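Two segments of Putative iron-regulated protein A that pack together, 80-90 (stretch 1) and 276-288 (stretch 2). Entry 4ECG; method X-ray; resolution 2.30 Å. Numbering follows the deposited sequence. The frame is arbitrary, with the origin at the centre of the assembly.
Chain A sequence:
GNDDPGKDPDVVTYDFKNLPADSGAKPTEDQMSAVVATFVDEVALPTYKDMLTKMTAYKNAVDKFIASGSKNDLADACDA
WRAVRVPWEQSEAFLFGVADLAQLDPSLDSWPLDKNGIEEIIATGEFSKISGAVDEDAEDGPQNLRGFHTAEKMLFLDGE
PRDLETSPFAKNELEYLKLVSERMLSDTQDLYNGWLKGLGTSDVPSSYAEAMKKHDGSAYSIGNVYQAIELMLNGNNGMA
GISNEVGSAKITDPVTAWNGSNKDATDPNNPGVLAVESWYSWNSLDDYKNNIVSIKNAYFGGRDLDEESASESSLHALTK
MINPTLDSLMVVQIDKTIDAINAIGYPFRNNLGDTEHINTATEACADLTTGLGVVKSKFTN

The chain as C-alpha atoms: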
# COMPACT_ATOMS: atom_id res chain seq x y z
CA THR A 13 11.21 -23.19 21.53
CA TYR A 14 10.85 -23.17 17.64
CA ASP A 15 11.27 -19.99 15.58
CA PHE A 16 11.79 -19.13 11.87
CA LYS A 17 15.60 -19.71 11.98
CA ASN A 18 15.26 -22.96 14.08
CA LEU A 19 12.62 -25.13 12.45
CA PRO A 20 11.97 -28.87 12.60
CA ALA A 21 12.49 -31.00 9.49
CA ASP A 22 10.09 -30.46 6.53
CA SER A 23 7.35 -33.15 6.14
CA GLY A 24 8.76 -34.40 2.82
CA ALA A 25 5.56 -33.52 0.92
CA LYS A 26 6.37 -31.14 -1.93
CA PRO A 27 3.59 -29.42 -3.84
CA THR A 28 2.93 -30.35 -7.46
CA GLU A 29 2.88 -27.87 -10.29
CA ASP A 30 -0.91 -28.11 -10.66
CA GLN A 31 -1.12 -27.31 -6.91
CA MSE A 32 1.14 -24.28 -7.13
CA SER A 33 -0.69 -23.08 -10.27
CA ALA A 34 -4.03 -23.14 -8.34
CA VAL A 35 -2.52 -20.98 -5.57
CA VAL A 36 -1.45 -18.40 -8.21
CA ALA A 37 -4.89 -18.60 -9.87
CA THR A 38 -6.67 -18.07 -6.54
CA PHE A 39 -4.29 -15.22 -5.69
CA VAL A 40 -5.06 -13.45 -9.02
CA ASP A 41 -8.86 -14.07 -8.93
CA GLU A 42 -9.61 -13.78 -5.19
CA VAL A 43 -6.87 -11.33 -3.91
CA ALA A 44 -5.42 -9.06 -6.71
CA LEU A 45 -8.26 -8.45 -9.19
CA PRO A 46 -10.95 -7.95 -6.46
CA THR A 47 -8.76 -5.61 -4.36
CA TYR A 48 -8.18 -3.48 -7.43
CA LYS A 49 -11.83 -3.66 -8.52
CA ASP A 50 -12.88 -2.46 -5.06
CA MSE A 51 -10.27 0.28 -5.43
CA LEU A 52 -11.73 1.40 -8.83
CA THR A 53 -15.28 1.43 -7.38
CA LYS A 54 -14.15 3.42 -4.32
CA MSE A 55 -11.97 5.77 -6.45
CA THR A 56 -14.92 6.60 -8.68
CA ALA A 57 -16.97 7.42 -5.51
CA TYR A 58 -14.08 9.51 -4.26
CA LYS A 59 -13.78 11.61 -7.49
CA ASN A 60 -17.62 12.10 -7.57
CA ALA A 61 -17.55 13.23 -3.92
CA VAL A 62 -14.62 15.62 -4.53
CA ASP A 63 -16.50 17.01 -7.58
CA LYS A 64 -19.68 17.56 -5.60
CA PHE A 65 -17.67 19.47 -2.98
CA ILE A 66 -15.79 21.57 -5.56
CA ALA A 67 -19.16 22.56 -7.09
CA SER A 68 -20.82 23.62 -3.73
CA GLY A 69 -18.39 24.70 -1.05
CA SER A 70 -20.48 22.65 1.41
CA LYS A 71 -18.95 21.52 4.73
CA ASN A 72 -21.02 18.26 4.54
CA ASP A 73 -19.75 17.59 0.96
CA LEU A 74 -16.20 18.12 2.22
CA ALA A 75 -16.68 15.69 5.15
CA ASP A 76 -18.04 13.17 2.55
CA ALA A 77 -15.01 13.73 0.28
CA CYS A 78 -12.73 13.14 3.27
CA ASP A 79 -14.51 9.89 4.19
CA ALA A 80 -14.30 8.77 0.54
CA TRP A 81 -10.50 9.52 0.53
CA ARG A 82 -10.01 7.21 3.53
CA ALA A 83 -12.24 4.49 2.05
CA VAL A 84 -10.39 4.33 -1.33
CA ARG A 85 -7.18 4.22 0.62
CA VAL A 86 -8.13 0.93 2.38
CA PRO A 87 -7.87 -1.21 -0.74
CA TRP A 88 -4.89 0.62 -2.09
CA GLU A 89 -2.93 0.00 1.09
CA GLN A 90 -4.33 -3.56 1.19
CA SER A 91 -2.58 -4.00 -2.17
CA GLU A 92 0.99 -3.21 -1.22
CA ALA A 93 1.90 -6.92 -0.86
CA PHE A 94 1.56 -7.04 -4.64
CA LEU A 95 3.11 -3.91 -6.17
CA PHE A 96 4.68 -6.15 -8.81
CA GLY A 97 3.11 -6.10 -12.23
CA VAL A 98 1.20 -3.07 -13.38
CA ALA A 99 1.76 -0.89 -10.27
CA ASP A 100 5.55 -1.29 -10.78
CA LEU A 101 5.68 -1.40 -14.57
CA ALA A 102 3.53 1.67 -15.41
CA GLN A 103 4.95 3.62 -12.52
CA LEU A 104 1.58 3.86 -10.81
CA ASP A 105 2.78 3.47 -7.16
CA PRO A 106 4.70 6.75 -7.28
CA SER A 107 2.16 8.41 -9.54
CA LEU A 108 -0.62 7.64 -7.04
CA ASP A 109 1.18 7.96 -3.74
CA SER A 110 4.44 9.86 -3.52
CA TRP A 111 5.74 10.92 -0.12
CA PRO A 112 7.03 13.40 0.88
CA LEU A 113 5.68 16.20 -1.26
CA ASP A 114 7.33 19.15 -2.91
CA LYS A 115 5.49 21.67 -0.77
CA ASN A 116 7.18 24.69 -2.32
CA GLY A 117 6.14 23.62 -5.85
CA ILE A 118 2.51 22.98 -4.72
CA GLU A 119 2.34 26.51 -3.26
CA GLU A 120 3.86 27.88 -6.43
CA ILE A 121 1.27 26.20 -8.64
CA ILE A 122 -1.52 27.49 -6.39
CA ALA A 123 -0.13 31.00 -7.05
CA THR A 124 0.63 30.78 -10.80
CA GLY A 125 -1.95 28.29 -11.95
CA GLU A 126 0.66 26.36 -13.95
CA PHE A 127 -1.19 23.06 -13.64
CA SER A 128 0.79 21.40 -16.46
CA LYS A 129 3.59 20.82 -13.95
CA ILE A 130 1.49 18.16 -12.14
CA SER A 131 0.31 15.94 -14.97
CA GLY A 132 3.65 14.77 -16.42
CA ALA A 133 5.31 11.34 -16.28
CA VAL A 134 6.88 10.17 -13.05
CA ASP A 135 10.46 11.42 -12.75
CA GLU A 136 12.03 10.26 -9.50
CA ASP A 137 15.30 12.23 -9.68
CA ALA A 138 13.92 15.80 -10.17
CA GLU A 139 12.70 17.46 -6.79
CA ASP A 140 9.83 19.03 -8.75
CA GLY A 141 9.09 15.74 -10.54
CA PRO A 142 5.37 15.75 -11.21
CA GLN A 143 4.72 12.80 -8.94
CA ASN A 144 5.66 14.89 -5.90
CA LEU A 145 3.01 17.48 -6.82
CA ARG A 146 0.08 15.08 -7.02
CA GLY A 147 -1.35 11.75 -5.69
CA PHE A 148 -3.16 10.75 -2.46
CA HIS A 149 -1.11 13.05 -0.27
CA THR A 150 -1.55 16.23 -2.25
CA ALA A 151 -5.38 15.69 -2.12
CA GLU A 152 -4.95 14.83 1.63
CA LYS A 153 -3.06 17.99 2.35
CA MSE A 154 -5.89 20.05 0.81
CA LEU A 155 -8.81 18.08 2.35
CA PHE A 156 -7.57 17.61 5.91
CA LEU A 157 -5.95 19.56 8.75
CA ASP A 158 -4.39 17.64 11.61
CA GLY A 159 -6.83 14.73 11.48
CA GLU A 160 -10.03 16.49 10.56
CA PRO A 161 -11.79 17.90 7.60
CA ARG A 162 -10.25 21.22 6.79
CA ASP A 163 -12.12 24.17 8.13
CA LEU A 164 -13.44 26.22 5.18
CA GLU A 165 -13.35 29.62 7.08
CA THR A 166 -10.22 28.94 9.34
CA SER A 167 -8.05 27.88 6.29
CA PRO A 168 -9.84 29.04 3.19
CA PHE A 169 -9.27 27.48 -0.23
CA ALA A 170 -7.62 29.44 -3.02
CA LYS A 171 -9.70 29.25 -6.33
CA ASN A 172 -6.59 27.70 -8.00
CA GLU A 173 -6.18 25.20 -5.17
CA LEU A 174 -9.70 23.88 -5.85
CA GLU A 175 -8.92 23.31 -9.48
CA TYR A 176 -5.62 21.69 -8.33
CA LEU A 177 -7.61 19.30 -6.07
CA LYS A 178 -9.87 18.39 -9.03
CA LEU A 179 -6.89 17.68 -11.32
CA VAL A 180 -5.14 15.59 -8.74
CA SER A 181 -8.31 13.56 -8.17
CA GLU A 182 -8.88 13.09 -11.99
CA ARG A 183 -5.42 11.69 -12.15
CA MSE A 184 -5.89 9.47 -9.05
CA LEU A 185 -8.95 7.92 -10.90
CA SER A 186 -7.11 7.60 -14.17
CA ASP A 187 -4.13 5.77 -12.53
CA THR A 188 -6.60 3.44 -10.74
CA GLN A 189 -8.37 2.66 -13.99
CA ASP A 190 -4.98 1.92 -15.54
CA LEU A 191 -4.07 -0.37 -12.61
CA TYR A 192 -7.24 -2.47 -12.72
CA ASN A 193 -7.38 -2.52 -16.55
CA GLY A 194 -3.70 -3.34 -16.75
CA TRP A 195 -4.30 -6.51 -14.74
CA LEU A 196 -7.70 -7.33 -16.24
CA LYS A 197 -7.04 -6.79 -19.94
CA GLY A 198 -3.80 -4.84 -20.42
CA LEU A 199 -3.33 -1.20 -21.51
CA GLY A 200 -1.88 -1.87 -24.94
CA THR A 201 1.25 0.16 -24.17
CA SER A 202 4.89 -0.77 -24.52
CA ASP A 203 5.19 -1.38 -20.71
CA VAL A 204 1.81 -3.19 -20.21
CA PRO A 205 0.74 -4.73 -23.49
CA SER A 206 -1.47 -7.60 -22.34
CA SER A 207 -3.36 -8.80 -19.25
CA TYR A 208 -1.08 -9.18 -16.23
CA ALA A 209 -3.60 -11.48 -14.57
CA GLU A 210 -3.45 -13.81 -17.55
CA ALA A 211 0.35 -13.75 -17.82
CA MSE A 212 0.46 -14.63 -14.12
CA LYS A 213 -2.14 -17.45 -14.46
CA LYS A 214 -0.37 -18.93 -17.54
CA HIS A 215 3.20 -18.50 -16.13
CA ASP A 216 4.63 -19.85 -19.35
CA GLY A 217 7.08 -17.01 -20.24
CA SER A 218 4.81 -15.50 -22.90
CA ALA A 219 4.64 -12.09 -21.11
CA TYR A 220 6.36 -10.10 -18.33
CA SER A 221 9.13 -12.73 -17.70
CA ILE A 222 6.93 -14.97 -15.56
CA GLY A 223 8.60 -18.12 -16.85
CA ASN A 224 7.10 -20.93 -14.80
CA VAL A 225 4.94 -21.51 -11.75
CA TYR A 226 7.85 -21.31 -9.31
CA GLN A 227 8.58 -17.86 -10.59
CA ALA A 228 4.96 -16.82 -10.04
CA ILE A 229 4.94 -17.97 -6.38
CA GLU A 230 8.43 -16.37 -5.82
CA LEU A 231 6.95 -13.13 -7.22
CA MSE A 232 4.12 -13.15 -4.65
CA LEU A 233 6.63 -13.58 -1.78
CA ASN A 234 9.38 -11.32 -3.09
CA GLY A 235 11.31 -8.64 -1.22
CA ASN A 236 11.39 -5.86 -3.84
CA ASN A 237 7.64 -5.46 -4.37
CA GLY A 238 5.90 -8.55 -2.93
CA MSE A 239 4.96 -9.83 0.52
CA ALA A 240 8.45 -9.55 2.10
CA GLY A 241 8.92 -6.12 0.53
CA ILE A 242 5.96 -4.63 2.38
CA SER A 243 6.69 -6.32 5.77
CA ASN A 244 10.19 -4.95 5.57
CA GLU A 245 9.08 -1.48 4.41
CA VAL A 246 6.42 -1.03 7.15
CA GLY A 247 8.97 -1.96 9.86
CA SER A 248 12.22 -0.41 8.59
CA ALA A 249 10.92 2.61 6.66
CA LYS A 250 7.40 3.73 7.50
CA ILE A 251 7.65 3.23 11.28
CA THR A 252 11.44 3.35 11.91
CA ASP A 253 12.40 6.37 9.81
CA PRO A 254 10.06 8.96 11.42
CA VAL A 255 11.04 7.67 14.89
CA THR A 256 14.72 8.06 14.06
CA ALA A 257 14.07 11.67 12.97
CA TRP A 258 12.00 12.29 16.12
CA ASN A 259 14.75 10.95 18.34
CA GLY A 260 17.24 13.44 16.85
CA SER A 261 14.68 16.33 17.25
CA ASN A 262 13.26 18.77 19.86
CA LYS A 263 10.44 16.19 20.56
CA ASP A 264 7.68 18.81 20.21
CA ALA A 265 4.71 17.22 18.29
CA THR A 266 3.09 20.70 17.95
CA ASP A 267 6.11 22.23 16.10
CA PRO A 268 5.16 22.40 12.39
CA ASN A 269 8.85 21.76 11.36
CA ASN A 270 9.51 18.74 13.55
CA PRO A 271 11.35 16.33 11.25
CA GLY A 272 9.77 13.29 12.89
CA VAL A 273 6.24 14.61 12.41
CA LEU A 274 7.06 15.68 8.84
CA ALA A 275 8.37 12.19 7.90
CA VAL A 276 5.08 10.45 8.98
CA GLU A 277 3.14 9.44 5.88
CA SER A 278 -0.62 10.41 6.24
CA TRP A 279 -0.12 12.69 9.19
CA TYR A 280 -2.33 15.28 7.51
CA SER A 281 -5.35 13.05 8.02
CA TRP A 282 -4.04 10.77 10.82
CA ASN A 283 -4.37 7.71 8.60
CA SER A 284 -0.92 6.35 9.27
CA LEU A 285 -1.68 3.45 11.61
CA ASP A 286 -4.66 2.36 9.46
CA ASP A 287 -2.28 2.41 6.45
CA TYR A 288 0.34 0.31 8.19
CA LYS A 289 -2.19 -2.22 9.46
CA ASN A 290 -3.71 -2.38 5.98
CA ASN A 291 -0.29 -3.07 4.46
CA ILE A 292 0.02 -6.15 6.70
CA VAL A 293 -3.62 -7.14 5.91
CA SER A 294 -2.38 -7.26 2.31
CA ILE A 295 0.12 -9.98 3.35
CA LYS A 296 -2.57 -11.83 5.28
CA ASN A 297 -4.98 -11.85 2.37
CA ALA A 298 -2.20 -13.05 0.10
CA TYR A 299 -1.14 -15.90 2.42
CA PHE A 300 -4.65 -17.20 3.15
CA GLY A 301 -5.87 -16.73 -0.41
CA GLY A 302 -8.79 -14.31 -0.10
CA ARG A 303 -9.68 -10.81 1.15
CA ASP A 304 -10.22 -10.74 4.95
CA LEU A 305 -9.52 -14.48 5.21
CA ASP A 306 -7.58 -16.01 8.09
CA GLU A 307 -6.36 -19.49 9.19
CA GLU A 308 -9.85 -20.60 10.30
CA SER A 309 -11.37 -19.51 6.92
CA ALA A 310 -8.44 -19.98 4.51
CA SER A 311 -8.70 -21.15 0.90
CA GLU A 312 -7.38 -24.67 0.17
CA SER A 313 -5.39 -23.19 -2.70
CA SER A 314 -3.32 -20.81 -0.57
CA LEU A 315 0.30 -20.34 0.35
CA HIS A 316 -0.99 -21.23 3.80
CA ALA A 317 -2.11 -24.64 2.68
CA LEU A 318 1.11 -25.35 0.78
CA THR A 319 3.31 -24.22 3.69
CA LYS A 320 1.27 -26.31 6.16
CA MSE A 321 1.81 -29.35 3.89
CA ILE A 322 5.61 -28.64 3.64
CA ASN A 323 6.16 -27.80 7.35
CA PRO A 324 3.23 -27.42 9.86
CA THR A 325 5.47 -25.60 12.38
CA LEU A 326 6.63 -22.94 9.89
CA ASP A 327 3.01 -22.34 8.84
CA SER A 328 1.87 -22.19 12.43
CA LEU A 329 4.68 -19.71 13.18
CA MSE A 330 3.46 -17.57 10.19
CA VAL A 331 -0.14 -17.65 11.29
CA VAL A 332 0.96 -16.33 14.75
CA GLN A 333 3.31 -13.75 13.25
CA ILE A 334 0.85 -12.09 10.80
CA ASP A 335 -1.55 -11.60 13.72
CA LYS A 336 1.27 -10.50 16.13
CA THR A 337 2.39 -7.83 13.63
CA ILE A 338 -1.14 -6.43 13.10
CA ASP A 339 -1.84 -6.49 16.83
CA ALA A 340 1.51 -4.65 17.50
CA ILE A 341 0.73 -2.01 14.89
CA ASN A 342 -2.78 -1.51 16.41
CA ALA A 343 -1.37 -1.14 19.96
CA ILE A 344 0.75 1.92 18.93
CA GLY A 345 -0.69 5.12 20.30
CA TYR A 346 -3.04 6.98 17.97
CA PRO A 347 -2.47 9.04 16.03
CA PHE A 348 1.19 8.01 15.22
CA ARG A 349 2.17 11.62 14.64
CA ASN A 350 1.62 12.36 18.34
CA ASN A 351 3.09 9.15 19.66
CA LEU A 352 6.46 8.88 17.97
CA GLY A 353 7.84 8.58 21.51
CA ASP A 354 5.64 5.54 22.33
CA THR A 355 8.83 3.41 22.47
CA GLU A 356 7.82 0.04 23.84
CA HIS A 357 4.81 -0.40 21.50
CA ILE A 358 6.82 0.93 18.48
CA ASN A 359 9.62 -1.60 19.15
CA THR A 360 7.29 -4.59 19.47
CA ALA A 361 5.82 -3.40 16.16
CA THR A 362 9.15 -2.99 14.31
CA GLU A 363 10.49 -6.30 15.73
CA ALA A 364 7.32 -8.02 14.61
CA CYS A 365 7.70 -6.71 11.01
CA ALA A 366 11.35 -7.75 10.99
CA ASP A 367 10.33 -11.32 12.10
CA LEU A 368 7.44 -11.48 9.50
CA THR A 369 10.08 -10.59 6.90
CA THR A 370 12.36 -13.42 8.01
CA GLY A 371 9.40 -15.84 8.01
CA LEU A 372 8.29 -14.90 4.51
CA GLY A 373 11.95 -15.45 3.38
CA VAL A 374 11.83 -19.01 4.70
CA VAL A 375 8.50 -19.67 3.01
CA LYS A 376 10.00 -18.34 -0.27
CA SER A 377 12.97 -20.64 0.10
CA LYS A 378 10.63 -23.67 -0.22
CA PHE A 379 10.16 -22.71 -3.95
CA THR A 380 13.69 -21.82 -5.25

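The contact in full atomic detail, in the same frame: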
# COMPACT_ATOMS: atom_id res chain seq x y z
N ALA A 80 -14.56 9.50 1.78
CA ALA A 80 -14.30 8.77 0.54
C ALA A 80 -12.76 8.61 0.29
O ALA A 80 -12.31 7.58 -0.19
CB ALA A 80 -15.04 9.43 -0.64
N TRP A 81 -11.97 9.58 0.68
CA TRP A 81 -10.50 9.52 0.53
C TRP A 81 -9.97 8.38 1.35
O TRP A 81 -9.18 7.53 0.85
CB TRP A 81 -9.87 10.86 0.96
CG TRP A 81 -8.38 10.92 0.85
CD1 TRP A 81 -7.63 11.36 -0.23
CD2 TRP A 81 -7.39 10.46 1.83
NE1 TRP A 81 -6.29 11.22 0.03
CE2 TRP A 81 -6.09 10.69 1.24
CE3 TRP A 81 -7.46 9.91 3.10
CZ2 TRP A 81 -4.93 10.37 1.90
CZ3 TRP A 81 -6.27 9.59 3.76
CH2 TRP A 81 -5.04 9.81 3.17
N ARG A 82 -10.37 8.33 2.63
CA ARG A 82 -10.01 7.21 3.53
C ARG A 82 -10.45 5.83 3.03
O ARG A 82 -9.73 4.84 3.17
CB ARG A 82 -10.58 7.39 4.93
CG ARG A 82 -10.04 8.60 5.69
CD ARG A 82 -10.57 8.56 7.12
NE ARG A 82 -10.44 9.84 7.84
CZ ARG A 82 -9.32 10.30 8.43
NH1 ARG A 82 -8.18 9.63 8.36
NH2 ARG A 82 -9.34 11.44 9.12
N ALA A 83 -11.66 5.76 2.49
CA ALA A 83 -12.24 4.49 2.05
C ALA A 83 -11.53 3.95 0.79
O ALA A 83 -11.32 2.77 0.69
CB ALA A 83 -13.75 4.64 1.83
N VAL A 84 -11.15 4.80 -0.17
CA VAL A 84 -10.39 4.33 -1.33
C VAL A 84 -8.98 3.93 -0.91
O VAL A 84 -8.35 3.06 -1.53
CB VAL A 84 -10.39 5.31 -2.56
CG1 VAL A 84 -9.55 6.56 -2.37
CG2 VAL A 84 -9.91 4.57 -3.77
N ARG A 85 -8.49 4.54 0.15
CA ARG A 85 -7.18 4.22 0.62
C ARG A 85 -7.05 2.83 1.26
O ARG A 85 -5.96 2.30 1.32
CB ARG A 85 -6.69 5.30 1.59
CG ARG A 85 -5.20 5.18 1.83
CD ARG A 85 -4.57 6.46 2.29
NE ARG A 85 -3.14 6.26 2.52
CZ ARG A 85 -2.19 6.41 1.61
NH1 ARG A 85 -2.45 6.80 0.38
NH2 ARG A 85 -0.95 6.19 1.95
N VAL A 86 -8.15 2.27 1.76
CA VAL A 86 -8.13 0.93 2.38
C VAL A 86 -7.63 -0.07 1.34
O VAL A 86 -6.59 -0.67 1.54
CB VAL A 86 -9.43 0.54 3.09
CG1 VAL A 86 -9.39 -0.93 3.59
CG2 VAL A 86 -9.74 1.51 4.25
N PRO A 87 -8.29 -0.16 0.19
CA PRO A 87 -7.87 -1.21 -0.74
C PRO A 87 -6.53 -0.95 -1.38
O PRO A 87 -5.80 -1.89 -1.69
CB PRO A 87 -9.00 -1.28 -1.79
CG PRO A 87 -9.71 -0.01 -1.64
CD PRO A 87 -9.58 0.40 -0.19
N TRP A 88 -6.18 0.31 -1.54
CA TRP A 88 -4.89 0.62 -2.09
C TRP A 88 -3.82 0.15 -1.12
O TRP A 88 -2.84 -0.44 -1.54
CB TRP A 88 -4.75 2.12 -2.36
CG TRP A 88 -3.33 2.55 -2.60
CD1 TRP A 88 -2.59 3.38 -1.81
CD2 TRP A 88 -2.44 2.18 -3.70
NE1 TRP A 88 -1.35 3.55 -2.31
CE2 TRP A 88 -1.20 2.86 -3.45
CE3 TRP A 88 -2.56 1.40 -4.81
CZ2 TRP A 88 -0.10 2.72 -4.27
CZ3 TRP A 88 -1.45 1.26 -5.66
CH2 TRP A 88 -0.25 1.90 -5.38
N GLU A 89 -3.97 0.40 0.16
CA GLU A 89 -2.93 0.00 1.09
C GLU A 89 -2.96 -1.52 1.30
O GLU A 89 -1.93 -2.12 1.56
CB GLU A 89 -3.07 0.74 2.42
CG GLU A 89 -2.76 2.20 2.41
CD GLU A 89 -1.33 2.52 2.04
OE1 GLU A 89 -0.39 2.26 2.80
OE2 GLU A 89 -1.14 3.08 0.96
N GLN A 90 -4.15 -2.11 1.18
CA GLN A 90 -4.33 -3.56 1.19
C GLN A 90 -3.77 -4.22 -0.06
O GLN A 90 -3.86 -5.45 -0.21
CB GLN A 90 -5.80 -3.95 1.43
CG GLN A 90 -6.23 -3.60 2.86
CD GLN A 90 -7.56 -4.17 3.28
OE1 GLN A 90 -8.30 -4.71 2.50
NE2 GLN A 90 -7.87 -4.02 4.55
N VAL A 276 6.21 11.43 8.82
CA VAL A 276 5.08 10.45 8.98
C VAL A 276 4.11 10.52 7.82
O VAL A 276 3.39 11.48 7.67
CB VAL A 276 4.27 10.66 10.30
CG1 VAL A 276 3.03 9.72 10.37
CG2 VAL A 276 5.18 10.55 11.52
N GLU A 277 4.11 9.51 6.96
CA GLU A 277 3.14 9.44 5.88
C GLU A 277 1.68 9.40 6.40
O GLU A 277 1.36 8.55 7.21
CB GLU A 277 3.44 8.20 5.04
CG GLU A 277 2.77 8.21 3.66
CD GLU A 277 3.25 7.12 2.70
OE1 GLU A 277 4.34 6.52 2.93
OE2 GLU A 277 2.53 6.86 1.68
N SER A 278 0.81 10.29 5.89
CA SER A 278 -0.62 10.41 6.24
C SER A 278 -0.80 11.06 7.62
O SER A 278 -1.83 10.94 8.22
CB SER A 278 -1.36 9.09 6.23
OG SER A 278 -1.30 8.53 4.95
N TRP A 279 0.16 11.84 8.07
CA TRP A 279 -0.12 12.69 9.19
C TRP A 279 -1.12 13.79 8.95
O TRP A 279 -1.73 14.28 9.90
CB TRP A 279 1.19 13.25 9.75
CG TRP A 279 1.75 14.50 9.13
CD1 TRP A 279 2.71 14.59 8.14
CD2 TRP A 279 1.48 15.89 9.53
NE1 TRP A 279 3.01 15.90 7.86
CE2 TRP A 279 2.34 16.72 8.68
CE3 TRP A 279 0.64 16.48 10.44
CZ2 TRP A 279 2.36 18.09 8.78
CZ3 TRP A 279 0.66 17.87 10.53
CH2 TRP A 279 1.50 18.66 9.70
N TYR A 280 -1.32 14.22 7.72
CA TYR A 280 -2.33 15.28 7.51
C TYR A 280 -3.70 14.84 8.01
O TYR A 280 -4.42 15.61 8.67
CB TYR A 280 -2.42 15.72 6.03
CG TYR A 280 -1.11 16.18 5.41
CD1 TYR A 280 -0.17 16.94 6.15
CD2 TYR A 280 -0.80 15.89 4.10
CE1 TYR A 280 1.01 17.38 5.56
CE2 TYR A 280 0.39 16.30 3.54
CZ TYR A 280 1.29 17.05 4.25
OH TYR A 280 2.50 17.44 3.65
N SER A 281 -4.04 13.58 7.75
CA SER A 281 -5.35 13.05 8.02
C SER A 281 -5.35 12.08 9.19
O SER A 281 -6.44 11.58 9.57
CB SER A 281 -5.89 12.33 6.78
OG SER A 281 -5.10 11.21 6.47
N TRP A 282 -4.18 11.81 9.77
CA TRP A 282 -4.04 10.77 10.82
C TRP A 282 -4.50 9.42 10.31
O TRP A 282 -5.34 8.79 10.90
CB TRP A 282 -4.85 11.13 12.09
CG TRP A 282 -4.43 12.39 12.83
CD1 TRP A 282 -3.55 13.38 12.41
CD2 TRP A 282 -4.91 12.86 14.16
NE1 TRP A 282 -3.45 14.37 13.35
CE2 TRP A 282 -4.22 14.12 14.41
CE3 TRP A 282 -5.81 12.39 15.10
CZ2 TRP A 282 -4.43 14.86 15.57
CZ3 TRP A 282 -6.03 13.13 16.27
CH2 TRP A 282 -5.36 14.34 16.50
N ASN A 283 -3.98 8.98 9.16
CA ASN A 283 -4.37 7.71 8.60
C ASN A 283 -3.21 6.76 8.67
O ASN A 283 -3.26 5.70 8.07
CB ASN A 283 -4.88 7.87 7.14
CG ASN A 283 -6.07 6.95 6.79
OD1 ASN A 283 -7.23 7.17 7.21
ND2 ASN A 283 -5.80 5.99 5.91
N SER A 284 -2.18 7.08 9.42
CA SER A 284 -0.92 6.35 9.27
C SER A 284 -1.03 4.92 9.78
O SER A 284 -0.70 3.95 9.05
CB SER A 284 0.19 7.10 9.98
OG SER A 284 0.01 8.50 9.77
N LEU A 285 -1.49 4.78 11.01
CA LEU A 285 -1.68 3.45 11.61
C LEU A 285 -2.68 2.60 10.85
O LEU A 285 -2.45 1.41 10.71
CB LEU A 285 -2.07 3.53 13.10
CG LEU A 285 -0.97 4.15 14.00
CD1 LEU A 285 -1.50 4.38 15.41
CD2 LEU A 285 0.31 3.32 13.97
N ASP A 286 -3.76 3.16 10.34
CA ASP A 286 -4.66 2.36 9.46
C ASP A 286 -3.89 1.90 8.20
O ASP A 286 -3.99 0.74 7.78
CB ASP A 286 -5.92 3.15 9.00
CG ASP A 286 -6.99 3.26 10.06
OD1 ASP A 286 -7.30 2.26 10.72
OD2 ASP A 286 -7.55 4.38 10.20
N ASP A 287 -3.09 2.79 7.62
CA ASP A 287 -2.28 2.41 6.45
C ASP A 287 -1.40 1.22 6.80
O ASP A 287 -1.41 0.21 6.10
CB ASP A 287 -1.40 3.54 5.96
CG ASP A 287 -2.20 4.74 5.34
OD1 ASP A 287 -3.43 4.64 5.11
OD2 ASP A 287 -1.55 5.77 5.10
N TYR A 288 -0.65 1.33 7.90
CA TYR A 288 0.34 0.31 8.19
C TYR A 288 -0.30 -1.05 8.46
O TYR A 288 0.17 -2.07 7.95
CB TYR A 288 1.28 0.69 9.32
CG TYR A 288 1.89 2.09 9.30
CD1 TYR A 288 2.18 2.74 8.13
CD2 TYR A 288 2.20 2.72 10.48
CE1 TYR A 288 2.75 4.02 8.12
CE2 TYR A 288 2.78 3.98 10.49
CZ TYR A 288 3.02 4.63 9.30
OH TYR A 288 3.52 5.90 9.35
O HOH W 1 -7.78 4.18 5.10

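Stretch 1 is helical from Ala80 to Glu89, kinked at Pro87, whose ring nitrogen cannot bond to the preceding turn. Stretch 2 opens with a type II beta turn, Val276 to Trp279, and enters a helix at Ser284, with Asn283 at the N-cap position. The backbones lie closer at Glu89 and Asp287 (CA to CA 5.9 Å) than at Arg82 and Asn283 (7.6 Å). Two arginines one helical turn apart carry most of the polar contact. Arg82 clasps the loop before the second helix: its NH1 and NH2 each donate to Ser281 O at 2.9 Å, and NH1 also reaches Asn283 OD1 at 2.9 Å. The other end of that amide, Asn283 ND2, donates to a water (2.8 Å) that in turn donates to Arg82 O (2.8 Å), tying side chain to helix backbone. Arg85 forms a salt bridge with Asp287, NE lying 3.1 Å from both OD1 (a weak bond) and OD2, and NH2 3.2 Å from OD2. Ser278 OG and Asn283 ND2 hold this carboxylate too, donating to Asp287 OD2 and OD1 respectively, each at 2.8 Å. Glu277 OE2, 3.6 Å from Arg85 NH2, adds a second, longer salt bridge. Beside these polar groups, Trp81 packs CZ3 3.4 Å from Ser281 OG and meets Asn283 CG edge-on at 4.0 Å.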